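Local coordinates for abhydrolase domain-containing protein (Exiguobacterium antarcticum, PDB 5H3H), which probably hydrolyses esters as an esterase of the alpha/beta hydrolase fold, and may also act as a perhydrolase, at residues Ala32-Phe37 with Tyr49-Val54; Lys116-Gly121 with Glu260-Tyr265; Ile214-Lys219 with Glu226-Met231. All blocks are in the same frame, centred on the assembly; numbering follows the deposited sequence.

Contact 1 (Ala32-Phe37 with Tyr49-Val54); sequences ANNNMF and YRYIGV
Y51 keeps CG anti to its backbone N (chi1 175°), which sends the phenol from strand 50-54 toward the 3-10 turn 34-37. The backbone of that turn points F37 CB toward Y51, and chi1 (-67°, CG anti to the carbonyl carbon) sets the ring beyond it with its edge to the hydroxyl, the two side chains crossing at about a right angle. Y51 OH lies 3.7 Å from F37 CB and near the plane of the F37 ring. The same oxygen comes to 2.9 Å from the backbone O of N34, so the phenol tip is wedged against the first turn of the 3-10 segment. One face of the Y51 ring is covered by its own strand, with G53 N 3.6 Å above the plane and offset toward the rim. G53 has to be small here, since a CB on it would run into the Y51 hydroxyl. N34 CB settles on the bare backbone beyond, 3.6 Å from G53 C. The turn is shaped from within: N33 OD1 accepts from N35 N at 3.0 Å, in the carbonyl plane, an Asx turn, and N33 O accepts from M36 N. M36 CG covers one face of the F37 ring, over its centre, while M26 of strand 23-27 touches both aromatic side chains. N34 N is hydrogen-bonded to D55 OD1, just past the end of the strand. F37 is the N-cap residue of helix 38-46, and the loop it closes supplies G29 and W30 to the ethaneperoxoic acid pocket. The contact is buried and of mixed character: the phenol oxygen lies among backbone atoms of turn and strand, so the tip of Y51 is held in polar surroundings while its flank meets F37 CB.

Contact 2 (Lys116-Gly121 with Glu260-Tyr265); sequences KLILAG and ETLVSY
Strand 116-120 and helix 260-265 run antiparallel, their axes 167° apart in direction and 10.6 Å apart at closest approach. K116, I118, L262 and Y265 fill the gap. CG of K116 takes the crowded position between backbone N and carbonyl carbon, and the chain bends at chi3, so that it reaches toward Y265, tip to tip, and brings its amine to the end of the helix. There NZ donates to Y265 O at 2.6 Å, nearly along the C=O axis (163°), with a weak second bond to V266 O. These carbonyls belong to the last turn of helix 255-267, where a positive charge would be expected to suit the helix dipole. K116 CD lies 3.7 Å from Y265 CE2. NZ stands over the Y265 ring, 5.1 Å from its centroid, at most a weak cation-pi attraction. An alanine at K116 would lose both the amine bond to Y265 O and the methylenes CG and CD beside the ring, and would probably loosen the hold on the helix end. Y265, with CG anti to its backbone N, slides past I118 in the opposite direction, CD2 lying 3.7 Å from I118 CG1. I118 CD1 meets L262 CD2 at 3.6 Å, the two side chains crossing at about a right angle. L117 points to the other face of the sheet and packs on A102, L103 and L106 of helix 97-109. A strand thus covered on both faces, one by the C-terminal helix, belongs to the three-layer core of the alpha/beta hydrolase fold.

Contact 3 (Ile214-Lys219 with Glu226-Met231); sequences IMHGKK and EFAEVM
The H216 imidazole meets three groups of helix 225-234 obliquely: A228 CB, M231 CE and F227 CB. A228 is the nearest, its methyl 3.7 Å from H216 ND1 and equally close to H216 CB, so the small methyl touches both the ring and the CB at its root. M231 CE approaches ND1 to 4.3 Å, and F227 CB lies 4.4 Å from H216 CE1. The F227 ring itself turns away from the strand and touches Y135. On the polar side, H216 NE2 is hydrogen-bonded to C223 O, in the loop between strand and helix. ND1 is buried with no partner in the model, and the ring is therefore probably neutral, its proton on NE2. Strand 211-217 and helix 225-234 are the first two elements of a beta-alpha-beta crossover that returns to strand 239-243, and they run nearly antiparallel, with an axis separation of 8.8 Å and a crossing angle of -161°. The loop between them carries D220, probably the acid of a Ser-His-Asp triad with S96 and H248. Two residues back from H216, I214 also points to the helix, with CG2 anti to its backbone N. That methyl lies 4.0 Å from A228 CB and 4.1 Å from M231 CE. M231 reaches it through a bend at chi3 (-75°), which lays the terminal methyl obliquely across I214 and over toward the imidazole. M215, between them, faces the other side of the sheet, where it packs on F258 and T261 of helix 255-267.

In the fold
All three contacts are buried and reach the same mixed sheet. Contacts 2 and 3 are neighbours: their strands, 114-120 and 211-217, lie side by side, with G121 N probably hydrogen-bonded to M215 O, yet their helices pack on opposite faces of the sheet. Contact 1 touches neither and sits across the chain's centre from contact 3, about 22 Å between centres. Chemistry follows place. Contact 1 sets a loop beside a strand and mixes aromatic with backbone groups; contact 2 adds to its apolar packing a lysine at a helix end; contact 3 has no hydrogen bond across it and rests on methyl groups packed on one another and against an imidazole.

Contact 1 (Ala32-Phe37 with Tyr49-Val54)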
ATOM      1  N   ALA B  32      -1.215 -25.084 -11.568  1.00 17.61           N
ATOM      2  CA  ALA B  32      -0.679 -25.171 -12.909  1.00 17.97           C
ATOM      3  C   ALA B  32       0.643 -24.344 -12.978  1.00 18.09           C
ATOM      4  O   ALA B  32       1.471 -24.393 -12.031  1.00 17.30           O
ATOM      5  CB  ALA B  32      -1.712 -24.699 -13.888  1.00 16.56           C
ATOM      6  N   ASN B  33       0.847 -23.650 -14.098  1.00 16.83           N
ATOM      7  CA  ASN B  33       1.937 -22.659 -14.252  1.00 18.20           C
ATOM      8  C   ASN B  33       1.575 -21.655 -15.347  1.00 18.14           C
ATOM      9  O   ASN B  33       0.525 -21.799 -15.948  1.00 13.94           O
ATOM     10  CB  ASN B  33       3.320 -23.310 -14.480  1.00 17.29           C
ATOM     11  CG  ASN B  33       3.379 -24.167 -15.718  1.00 18.05           C
ATOM     12  OD1 ASN B  33       3.232 -23.673 -16.820  1.00 18.79           O
ATOM     13  ND2 ASN B  33       3.662 -25.449 -15.540  1.00 18.45           N
ATOM     14  N   ASN B  34       2.431 -20.642 -15.577  1.00 17.64           N
ATOM     15  CA  ASN B  34       2.164 -19.591 -16.588  1.00 18.40           C
ATOM     16  C   ASN B  34       1.820 -20.102 -17.971  1.00 17.95           C
ATOM     17  O   ASN B  34       1.133 -19.412 -18.744  1.00 17.34           O
ATOM     18  CB  ASN B  34       3.338 -18.568 -16.658  1.00 18.11           C
ATOM     19  CG  ASN B  34       4.383 -18.928 -17.680  1.00 18.58           C
ATOM     20  OD1 ASN B  34       5.337 -19.746 -17.431  1.00 24.50           O
ATOM     21  ND2 ASN B  34       4.251 -18.332 -18.848  1.00 16.91           N
ATOM     22  N   ASN B  35       2.298 -21.296 -18.326  1.00 19.29           N
ATOM     23  CA  ASN B  35       1.967 -21.902 -19.601  1.00 20.81           C
ATOM     24  C   ASN B  35       0.470 -22.123 -19.814  1.00 18.19           C
ATOM     25  O   ASN B  35       0.057 -22.229 -20.934  1.00 17.93           O
ATOM     26  CB  ASN B  35       2.721 -23.241 -19.887  1.00 23.45           C
ATOM     27  CG  ASN B  35       4.196 -23.049 -20.114  1.00 26.22           C
ATOM     28  OD1 ASN B  35       4.608 -22.126 -20.798  1.00 24.54           O
ATOM     29  ND2 ASN B  35       5.015 -23.934 -19.538  1.00 28.76           N
ATOM     30  N   MET B  36      -0.347 -22.151 -18.779  1.00 20.10           N
ATOM     31  CA  MET B  36      -1.808 -22.279 -19.032  1.00 19.56           C
ATOM     32  C   MET B  36      -2.367 -21.087 -19.845  1.00 19.38           C
ATOM     33  O   MET B  36      -3.462 -21.174 -20.341  1.00 17.02           O
ATOM     34  CB  MET B  36      -2.617 -22.389 -17.750  1.00 19.47           C
ATOM     35  CG  MET B  36      -2.620 -21.146 -16.934  1.00 20.71           C
ATOM     36  SD  MET B  36      -3.484 -21.266 -15.367  1.00 25.92           S
ATOM     37  CE  MET B  36      -4.613 -19.929 -15.574  1.00 26.46           C
ATOM     38  N   PHE B  37      -1.624 -19.982 -19.938  1.00 18.38           N
ATOM     39  CA  PHE B  37      -2.098 -18.784 -20.639  1.00 20.97           C
ATOM     40  C   PHE B  37      -1.659 -18.759 -22.104  1.00 20.33           C
ATOM     41  O   PHE B  37      -1.824 -17.720 -22.788  1.00 19.38           O
ATOM     42  CB  PHE B  37      -1.559 -17.518 -19.946  1.00 19.25           C
ATOM     43  CG  PHE B  37      -2.107 -17.282 -18.575  1.00 19.00           C
ATOM     44  CD1 PHE B  37      -3.479 -17.091 -18.384  1.00 19.57           C
ATOM     45  CD2 PHE B  37      -1.268 -17.247 -17.464  1.00 19.21           C
ATOM     46  CE1 PHE B  37      -3.989 -16.851 -17.117  1.00 21.02           C
ATOM     47  CE2 PHE B  37      -1.764 -17.027 -16.195  1.00 19.65           C
ATOM     48  CZ  PHE B  37      -3.156 -16.797 -16.019  1.00 17.83           C
ATOM     49  N   TYR B  49       1.993  -6.389 -27.276  1.00 27.32           N
ATOM     50  CA  TYR B  49       2.163  -6.237 -25.828  1.00 27.69           C
ATOM     51  C   TYR B  49       3.260  -7.172 -25.310  1.00 26.32           C
ATOM     52  O   TYR B  49       3.702  -8.053 -26.017  1.00 26.84           O
ATOM     53  CB  TYR B  49       0.809  -6.496 -25.138  1.00 29.97           C
ATOM     54  CG  TYR B  49      -0.130  -5.348 -25.473  1.00 33.81           C
ATOM     55  CD1 TYR B  49      -0.181  -4.207 -24.662  1.00 36.23           C
ATOM     56  CD2 TYR B  49      -0.877  -5.357 -26.644  1.00 36.65           C
ATOM     57  CE1 TYR B  49      -0.989  -3.116 -24.990  1.00 38.86           C
ATOM     58  CE2 TYR B  49      -1.674  -4.283 -26.996  1.00 42.35           C
ATOM     59  CZ  TYR B  49      -1.732  -3.169 -26.170  1.00 41.33           C
ATOM     60  OH  TYR B  49      -2.537  -2.113 -26.537  1.00 51.50           O
ATOM     61  N   ARG B  50       3.707  -6.923 -24.095  1.00 25.41           N
ATOM     62  CA  ARG B  50       4.727  -7.679 -23.471  1.00 25.04           C
ATOM     63  C   ARG B  50       4.081  -8.597 -22.420  1.00 24.29           C
ATOM     64  O   ARG B  50       3.438  -8.118 -21.497  1.00 27.07           O
ATOM     65  CB  ARG B  50       5.691  -6.732 -22.831  1.00 25.33           C
ATOM     66  CG  ARG B  50       6.861  -7.385 -22.172  1.00 25.74           C
ATOM     67  CD  ARG B  50       7.755  -6.298 -21.634  1.00 26.25           C
ATOM     68  NE  ARG B  50       8.809  -6.842 -20.789  1.00 28.62           N
ATOM     69  CZ  ARG B  50       9.682  -6.105 -20.118  1.00 32.67           C
ATOM     70  NH1 ARG B  50       9.629  -4.767 -20.201  1.00 31.79           N
ATOM     71  NH2 ARG B  50      10.604  -6.688 -19.328  1.00 30.43           N
ATOM     72  N   TYR B  51       4.283  -9.902 -22.590  1.00 24.19           N
ATOM     73  CA  TYR B  51       3.767 -10.960 -21.717  1.00 22.79           C
ATOM     74  C   TYR B  51       4.739 -11.191 -20.578  1.00 22.04           C
ATOM     75  O   TYR B  51       5.920 -11.389 -20.810  1.00 24.36           O
ATOM     76  CB  TYR B  51       3.598 -12.240 -22.549  1.00 21.23           C
ATOM     77  CG  TYR B  51       3.185 -13.431 -21.764  1.00 22.82           C
ATOM     78  CD1 TYR B  51       1.846 -13.620 -21.364  1.00 21.72           C
ATOM     79  CD2 TYR B  51       4.124 -14.420 -21.409  1.00 22.94           C
ATOM     80  CE1 TYR B  51       1.470 -14.757 -20.680  1.00 22.38           C
ATOM     81  CE2 TYR B  51       3.729 -15.543 -20.691  1.00 20.97           C
ATOM     82  CZ  TYR B  51       2.417 -15.714 -20.339  1.00 22.27           C
ATOM     83  OH  TYR B  51       2.052 -16.846 -19.578  1.00 20.41           O
ATOM     84  N   ILE B  52       4.267 -11.118 -19.338  1.00 19.85           N
ATOM     85  CA  ILE B  52       5.065 -11.419 -18.191  1.00 20.74           C
ATOM     86  C   ILE B  52       4.304 -12.514 -17.419  1.00 19.51           C
ATOM     87  O   ILE B  52       3.443 -12.220 -16.662  1.00 17.50           O
ATOM     88  CB  ILE B  52       5.361 -10.187 -17.331  1.00 22.50           C
ATOM     89  CG1 ILE B  52       6.239  -9.165 -18.090  1.00 27.33           C
ATOM     90  CG2 ILE B  52       6.064 -10.580 -16.047  1.00 22.47           C
ATOM     91  CD1 ILE B  52       5.493  -7.908 -18.426  1.00 31.05           C
ATOM     92  N   GLY B  53       4.654 -13.775 -17.643  1.00 20.90           N
ATOM     93  CA  GLY B  53       3.942 -14.892 -17.000  1.00 19.29           C
ATOM     94  C   GLY B  53       4.801 -15.402 -15.870  1.00 19.21           C
ATOM     95  O   GLY B  53       5.876 -15.944 -16.141  1.00 24.52           O
ATOM     96  N   VAL B  54       4.353 -15.188 -14.651  1.00 18.65           N
ATOM     97  CA  VAL B  54       5.103 -15.614 -13.487  1.00 22.00           C
ATOM     98  C   VAL B  54       4.792 -17.071 -13.137  1.00 22.57           C
ATOM     99  O   VAL B  54       3.596 -17.496 -13.183  1.00 20.74           O
ATOM    100  CB  VAL B  54       4.889 -14.736 -12.261  1.00 25.75           C
ATOM    101  CG1 VAL B  54       5.081 -13.239 -12.579  1.00 23.97           C
ATOM    102  CG2 VAL B  54       3.552 -14.983 -11.646  1.00 31.18           C
TER

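Contact 2 (Lys116-Gly121 with Glu260-Tyr265)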
ATOM      1  N   LYS B 116      -4.420  -1.398 -14.481  1.00 26.03           N
ATOM      2  CA  LYS B 116      -5.690  -2.132 -14.399  1.00 26.57           C
ATOM      3  C   LYS B 116      -5.518  -3.564 -13.896  1.00 26.28           C
ATOM      4  O   LYS B 116      -4.439  -4.159 -14.036  1.00 25.65           O
ATOM      5  CB  LYS B 116      -6.376  -2.098 -15.740  1.00 28.15           C
ATOM      6  CG  LYS B 116      -5.621  -2.775 -16.838  1.00 35.21           C
ATOM      7  CD  LYS B 116      -6.215  -2.455 -18.212  1.00 34.35           C
ATOM      8  CE  LYS B 116      -5.867  -1.047 -18.651  1.00 36.67           C
ATOM      9  NZ  LYS B 116      -6.484  -0.812 -19.997  1.00 39.05           N
ATOM     10  N   LEU B 117      -6.593  -4.075 -13.302  1.00 23.16           N
ATOM     11  CA  LEU B 117      -6.672  -5.394 -12.726  1.00 23.33           C
ATOM     12  C   LEU B 117      -7.731  -6.221 -13.452  1.00 22.18           C
ATOM     13  O   LEU B 117      -8.819  -5.730 -13.703  1.00 23.14           O
ATOM     14  CB  LEU B 117      -7.147  -5.225 -11.265  1.00 25.03           C
ATOM     15  CG  LEU B 117      -7.355  -6.508 -10.472  1.00 21.50           C
ATOM     16  CD1 LEU B 117      -6.051  -7.287 -10.470  1.00 22.95           C
ATOM     17  CD2 LEU B 117      -7.860  -6.308  -9.054  1.00 23.68           C
ATOM     18  N   ILE B 118      -7.434  -7.470 -13.744  1.00 24.93           N
ATOM     19  CA  ILE B 118      -8.400  -8.391 -14.282  1.00 25.50           C
ATOM     20  C   ILE B 118      -8.423  -9.539 -13.322  1.00 25.73           C
ATOM     21  O   ILE B 118      -7.361 -10.009 -12.913  1.00 23.96           O
ATOM     22  CB  ILE B 118      -8.016  -8.905 -15.673  1.00 28.85           C
ATOM     23  CG1 ILE B 118      -7.816  -7.719 -16.626  1.00 27.13           C
ATOM     24  CG2 ILE B 118      -9.063  -9.904 -16.188  1.00 28.31           C
ATOM     25  CD1 ILE B 118      -6.979  -8.029 -17.857  1.00 30.91           C
ATOM     26  N   LEU B 119      -9.619  -9.955 -12.925  1.00 21.01           N
ATOM     27  CA  LEU B 119      -9.766 -11.048 -12.006  1.00 22.61           C
ATOM     28  C   LEU B 119     -10.588 -12.087 -12.777  1.00 22.72           C
ATOM     29  O   LEU B 119     -11.695 -11.814 -13.093  1.00 24.80           O
ATOM     30  CB  LEU B 119     -10.517 -10.595 -10.745  1.00 24.15           C
ATOM     31  CG  LEU B 119      -9.828  -9.692  -9.715  1.00 24.68           C
ATOM     32  CD1 LEU B 119     -10.811  -9.291  -8.642  1.00 24.74           C
ATOM     33  CD2 LEU B 119      -8.692 -10.427  -9.061  1.00 26.45           C
ATOM     34  N   ALA B 120     -10.017 -13.269 -13.066  1.00 22.41           N
ATOM     35  CA  ALA B 120     -10.569 -14.252 -14.015  1.00 20.16           C
ATOM     36  C   ALA B 120     -10.827 -15.513 -13.223  1.00 19.12           C
ATOM     37  O   ALA B 120      -9.910 -16.106 -12.740  1.00 19.68           O
ATOM     38  CB  ALA B 120      -9.611 -14.532 -15.167  1.00 21.68           C
ATOM     39  N   GLY B 121     -12.102 -15.886 -13.013  1.00 20.19           N
ATOM     40  CA  GLY B 121     -12.429 -17.030 -12.188  1.00 19.14           C
ATOM     41  C   GLY B 121     -11.803 -16.981 -10.799  1.00 19.00           C
ATOM     42  O   GLY B 121     -11.431 -17.989 -10.255  1.00 18.71           O
ATOM     43  N   GLU B 260     -10.161 -12.224 -26.632  1.00 30.10           N
ATOM     44  CA  GLU B 260     -10.410 -10.942 -27.234  1.00 32.06           C
ATOM     45  C   GLU B 260     -11.009  -9.905 -26.244  1.00 30.72           C
ATOM     46  O   GLU B 260     -10.717  -8.755 -26.361  1.00 30.86           O
ATOM     47  CB  GLU B 260     -11.196 -11.139 -28.535  1.00 37.63           C
ATOM     48  CG  GLU B 260     -10.434 -11.958 -29.597  1.00 43.28           C
ATOM     49  CD  GLU B 260      -9.122 -11.322 -30.112  1.00 47.95           C
ATOM     50  OE1 GLU B 260      -8.158 -12.080 -30.361  1.00 54.45           O
ATOM     51  OE2 GLU B 260      -9.043 -10.090 -30.304  1.00 51.78           O
ATOM     52  N   THR B 261     -11.729 -10.331 -25.200  1.00 29.58           N
ATOM     53  CA  THR B 261     -12.062  -9.472 -24.054  1.00 29.80           C
ATOM     54  C   THR B 261     -10.805  -8.970 -23.287  1.00 29.93           C
ATOM     55  O   THR B 261     -10.727  -7.822 -22.836  1.00 27.12           O
ATOM     56  CB  THR B 261     -12.959 -10.254 -23.056  1.00 31.30           C
ATOM     57  OG1 THR B 261     -14.115 -10.773 -23.735  1.00 32.07           O
ATOM     58  CG2 THR B 261     -13.435  -9.398 -21.912  1.00 32.65           C
ATOM     59  N   LEU B 262      -9.822  -9.849 -23.144  1.00 28.73           N
ATOM     60  CA  LEU B 262      -8.612  -9.551 -22.355  1.00 28.42           C
ATOM     61  C   LEU B 262      -7.823  -8.491 -23.136  1.00 27.36           C
ATOM     62  O   LEU B 262      -7.393  -7.468 -22.622  1.00 25.85           O
ATOM     63  CB  LEU B 262      -7.834 -10.855 -22.213  1.00 30.79           C
ATOM     64  CG  LEU B 262      -6.863 -11.111 -21.088  1.00 35.77           C
ATOM     65  CD1 LEU B 262      -5.982 -12.311 -21.476  1.00 35.24           C
ATOM     66  CD2 LEU B 262      -6.002  -9.905 -20.745  1.00 30.72           C
ATOM     67  N   VAL B 263      -7.734  -8.718 -24.436  1.00 27.09           N
ATOM     68  CA  VAL B 263      -7.001  -7.860 -25.325  1.00 29.86           C
ATOM     69  C   VAL B 263      -7.588  -6.474 -25.423  1.00 30.65           C
ATOM     70  O   VAL B 263      -6.847  -5.500 -25.428  1.00 26.43           O
ATOM     71  CB  VAL B 263      -6.929  -8.491 -26.739  1.00 30.23           C
ATOM     72  CG1 VAL B 263      -6.500  -7.467 -27.790  1.00 34.05           C
ATOM     73  CG2 VAL B 263      -5.975  -9.699 -26.696  1.00 32.46           C
ATOM     74  N   SER B 264      -8.907  -6.419 -25.593  1.00 32.90           N
ATOM     75  CA  SER B 264      -9.620  -5.164 -25.622  1.00 34.24           C
ATOM     76  C   SER B 264      -9.417  -4.354 -24.359  1.00 34.46           C
ATOM     77  O   SER B 264      -9.200  -3.166 -24.447  1.00 32.23           O
ATOM     78  CB  SER B 264     -11.127  -5.412 -25.802  1.00 37.73           C
ATOM     79  OG  SER B 264     -11.406  -6.044 -27.035  1.00 37.64           O
ATOM     80  N   TYR B 265      -9.528  -4.987 -23.190  1.00 29.40           N
ATOM     81  CA  TYR B 265      -9.305  -4.311 -21.925  1.00 28.46           C
ATOM     82  C   TYR B 265      -7.846  -3.849 -21.726  1.00 28.33           C
ATOM     83  O   TYR B 265      -7.621  -2.760 -21.198  1.00 28.85           O
ATOM     84  CB  TYR B 265      -9.734  -5.197 -20.766  1.00 27.03           C
ATOM     85  CG  TYR B 265      -9.964  -4.509 -19.451  1.00 27.06           C
ATOM     86  CD1 TYR B 265     -11.028  -3.592 -19.275  1.00 26.36           C
ATOM     87  CD2 TYR B 265      -9.147  -4.761 -18.372  1.00 26.34           C
ATOM     88  CE1 TYR B 265     -11.242  -2.983 -18.048  1.00 27.92           C
ATOM     89  CE2 TYR B 265      -9.338  -4.144 -17.157  1.00 29.48           C
ATOM     90  CZ  TYR B 265     -10.394  -3.256 -16.970  1.00 30.24           C
ATOM     91  OH  TYR B 265     -10.561  -2.642 -15.720  1.00 32.56           O
TER

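Contact 3 (Ile214-Lys219 with Glu226-Met231)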
ATOM      1  N   ILE B 214     -13.847  -8.118 -13.994  1.00 23.34           N
ATOM      2  CA  ILE B 214     -14.086  -9.445 -13.470  1.00 26.04           C
ATOM      3  C   ILE B 214     -14.599 -10.277 -14.647  1.00 26.56           C
ATOM      4  O   ILE B 214     -15.591  -9.911 -15.266  1.00 25.03           O
ATOM      5  CB  ILE B 214     -15.171  -9.466 -12.336  1.00 30.61           C
ATOM      6  CG1 ILE B 214     -14.942  -8.386 -11.260  1.00 34.47           C
ATOM      7  CG2 ILE B 214     -15.305 -10.866 -11.710  1.00 29.62           C
ATOM      8  CD1 ILE B 214     -13.572  -8.429 -10.663  1.00 37.03           C
ATOM      9  N   MET B 215     -13.930 -11.394 -14.904  1.00 23.94           N
ATOM     10  CA  MET B 215     -14.289 -12.344 -15.944  1.00 24.21           C
ATOM     11  C   MET B 215     -14.612 -13.626 -15.162  1.00 22.52           C
ATOM     12  O   MET B 215     -13.766 -14.071 -14.340  1.00 20.24           O
ATOM     13  CB  MET B 215     -13.083 -12.557 -16.910  1.00 25.96           C
ATOM     14  CG  MET B 215     -13.000 -11.553 -18.045  1.00 33.53           C
ATOM     15  SD  MET B 215     -11.832 -11.884 -19.417  1.00 38.73           S
ATOM     16  CE  MET B 215     -10.505 -11.256 -18.530  1.00 27.44           C
ATOM     17  N   HIS B 216     -15.807 -14.235 -15.363  1.00 19.73           N
ATOM     18  CA  HIS B 216     -16.098 -15.452 -14.608  1.00 20.52           C
ATOM     19  C   HIS B 216     -17.136 -16.329 -15.344  1.00 22.03           C
ATOM     20  O   HIS B 216     -18.083 -15.798 -15.946  1.00 25.62           O
ATOM     21  CB  HIS B 216     -16.623 -15.072 -13.245  1.00 19.77           C
ATOM     22  CG  HIS B 216     -16.258 -16.010 -12.160  1.00 19.79           C
ATOM     23  ND1 HIS B 216     -15.417 -15.640 -11.147  1.00 20.56           N
ATOM     24  CD2 HIS B 216     -16.682 -17.261 -11.869  1.00 18.49           C
ATOM     25  CE1 HIS B 216     -15.315 -16.638 -10.279  1.00 22.39           C
ATOM     26  NE2 HIS B 216     -16.069 -17.637 -10.708  1.00 22.12           N
ATOM     27  N   GLY B 217     -16.888 -17.642 -15.312  1.00 22.85           N
ATOM     28  CA  GLY B 217     -17.776 -18.667 -15.886  1.00 24.33           C
ATOM     29  C   GLY B 217     -19.045 -18.872 -15.068  1.00 27.11           C
ATOM     30  O   GLY B 217     -18.997 -19.074 -13.837  1.00 26.99           O
ATOM     31  N   LYS B 218     -20.186 -18.849 -15.760  1.00 27.11           N
ATOM     32  CA  LYS B 218     -21.447 -19.096 -15.096  1.00 30.12           C
ATOM     33  C   LYS B 218     -21.447 -20.500 -14.492  1.00 30.09           C
ATOM     34  O   LYS B 218     -21.987 -20.681 -13.397  1.00 32.86           O
ATOM     35  CB  LYS B 218     -22.628 -18.897 -16.068  1.00 33.04           C
ATOM     36  CG  LYS B 218     -23.948 -18.622 -15.372  1.00 39.52           C
ATOM     37  CD  LYS B 218     -23.895 -17.317 -14.561  1.00 45.11           C
ATOM     38  CE  LYS B 218     -25.279 -16.804 -14.155  1.00 49.13           C
ATOM     39  NZ  LYS B 218     -26.125 -17.873 -13.534  1.00 47.45           N
ATOM     40  N   LYS B 219     -20.761 -21.460 -15.153  1.00 27.92           N
ATOM     41  CA  LYS B 219     -20.727 -22.854 -14.729  1.00 28.97           C
ATOM     42  C   LYS B 219     -19.518 -23.349 -13.937  1.00 26.37           C
ATOM     43  O   LYS B 219     -19.301 -24.543 -13.830  1.00 26.83           O
ATOM     44  CB  LYS B 219     -20.976 -23.764 -15.938  1.00 31.01           C
ATOM     45  CG  LYS B 219     -22.185 -23.356 -16.721  1.00 34.97           C
ATOM     46  CD  LYS B 219     -22.564 -24.443 -17.719  1.00 38.95           C
ATOM     47  CE  LYS B 219     -22.136 -24.090 -19.128  1.00 40.92           C
ATOM     48  NZ  LYS B 219     -21.996 -25.310 -19.966  1.00 44.11           N
ATOM     49  N   GLU B 226     -21.077 -17.075  -7.735  1.00 30.09           N
ATOM     50  CA  GLU B 226     -21.378 -16.194  -6.611  1.00 30.02           C
ATOM     51  C   GLU B 226     -20.147 -15.379  -6.112  1.00 30.54           C
ATOM     52  O   GLU B 226     -20.300 -14.204  -5.692  1.00 27.20           O
ATOM     53  CB  GLU B 226     -22.046 -16.935  -5.458  1.00 32.81           C
ATOM     54  CG  GLU B 226     -23.471 -17.391  -5.769  1.00 36.43           C
ATOM     55  CD  GLU B 226     -23.589 -18.825  -6.258  1.00 41.48           C
ATOM     56  OE1 GLU B 226     -22.623 -19.385  -6.842  1.00 34.93           O
ATOM     57  OE2 GLU B 226     -24.676 -19.404  -6.038  1.00 47.70           O
ATOM     58  N   PHE B 227     -18.952 -15.973  -6.161  1.00 25.85           N
ATOM     59  CA  PHE B 227     -17.714 -15.186  -5.828  1.00 22.59           C
ATOM     60  C   PHE B 227     -17.637 -13.919  -6.693  1.00 23.51           C
ATOM     61  O   PHE B 227     -17.267 -12.829  -6.205  1.00 22.81           O
ATOM     62  CB  PHE B 227     -16.449 -15.978  -6.129  1.00 21.89           C
ATOM     63  CG  PHE B 227     -16.117 -17.119  -5.175  1.00 22.95           C
ATOM     64  CD1 PHE B 227     -16.988 -17.585  -4.201  1.00 22.79           C
ATOM     65  CD2 PHE B 227     -14.904 -17.789  -5.350  1.00 24.80           C
ATOM     66  CE1 PHE B 227     -16.642 -18.662  -3.394  1.00 26.28           C
ATOM     67  CE2 PHE B 227     -14.538 -18.872  -4.531  1.00 25.44           C
ATOM     68  CZ  PHE B 227     -15.422 -19.314  -3.551  1.00 27.35           C
ATOM     69  N   ALA B 228     -17.983 -14.044  -7.980  1.00 24.10           N
ATOM     70  CA  ALA B 228     -17.932 -12.909  -8.908  1.00 25.35           C
ATOM     71  C   ALA B 228     -18.907 -11.810  -8.527  1.00 27.41           C
ATOM     72  O   ALA B 228     -18.577 -10.652  -8.559  1.00 27.04           O
ATOM     73  CB  ALA B 228     -18.189 -13.342 -10.347  1.00 25.91           C
ATOM     74  N   GLU B 229     -20.130 -12.193  -8.170  1.00 29.32           N
ATOM     75  CA  GLU B 229     -21.101 -11.227  -7.658  1.00 29.02           C
ATOM     76  C   GLU B 229     -20.567 -10.470  -6.447  1.00 27.37           C
ATOM     77  O   GLU B 229     -20.731  -9.266  -6.326  1.00 26.63           O
ATOM     78  CB  GLU B 229     -22.436 -11.943  -7.374  1.00 31.86           C
ATOM     79  CG  GLU B 229     -23.165 -12.278  -8.675  1.00 35.13           C
ATOM     80  CD  GLU B 229     -24.393 -13.195  -8.544  1.00 39.99           C
ATOM     81  OE1 GLU B 229     -24.586 -13.843  -7.492  1.00 45.22           O
ATOM     82  OE2 GLU B 229     -25.152 -13.289  -9.531  1.00 42.12           O
ATOM     83  N   VAL B 230     -19.898 -11.163  -5.559  1.00 25.10           N
ATOM     84  CA  VAL B 230     -19.382 -10.539  -4.359  1.00 28.58           C
ATOM     85  C   VAL B 230     -18.269  -9.541  -4.709  1.00 30.79           C
ATOM     86  O   VAL B 230     -18.254  -8.393  -4.220  1.00 30.21           O
ATOM     87  CB  VAL B 230     -18.957 -11.572  -3.334  1.00 29.05           C
ATOM     88  CG1 VAL B 230     -18.141 -10.945  -2.197  1.00 31.31           C
ATOM     89  CG2 VAL B 230     -20.203 -12.232  -2.758  1.00 30.71           C
ATOM     90  N   MET B 231     -17.400  -9.946  -5.615  1.00 25.86           N
ATOM     91  CA  MET B 231     -16.308  -9.081  -6.021  1.00 27.10           C
ATOM     92  C   MET B 231     -16.794  -7.828  -6.696  1.00 26.37           C
ATOM     93  O   MET B 231     -16.256  -6.769  -6.423  1.00 26.67           O
ATOM     94  CB  MET B 231     -15.349  -9.807  -6.940  1.00 25.23           C
ATOM     95  CG  MET B 231     -14.446 -10.759  -6.212  1.00 26.95           C
ATOM     96  SD  MET B 231     -13.249 -11.587  -7.329  1.00 27.28           S
ATOM     97  CE  MET B 231     -14.266 -12.793  -8.189  1.00 29.43           C
TER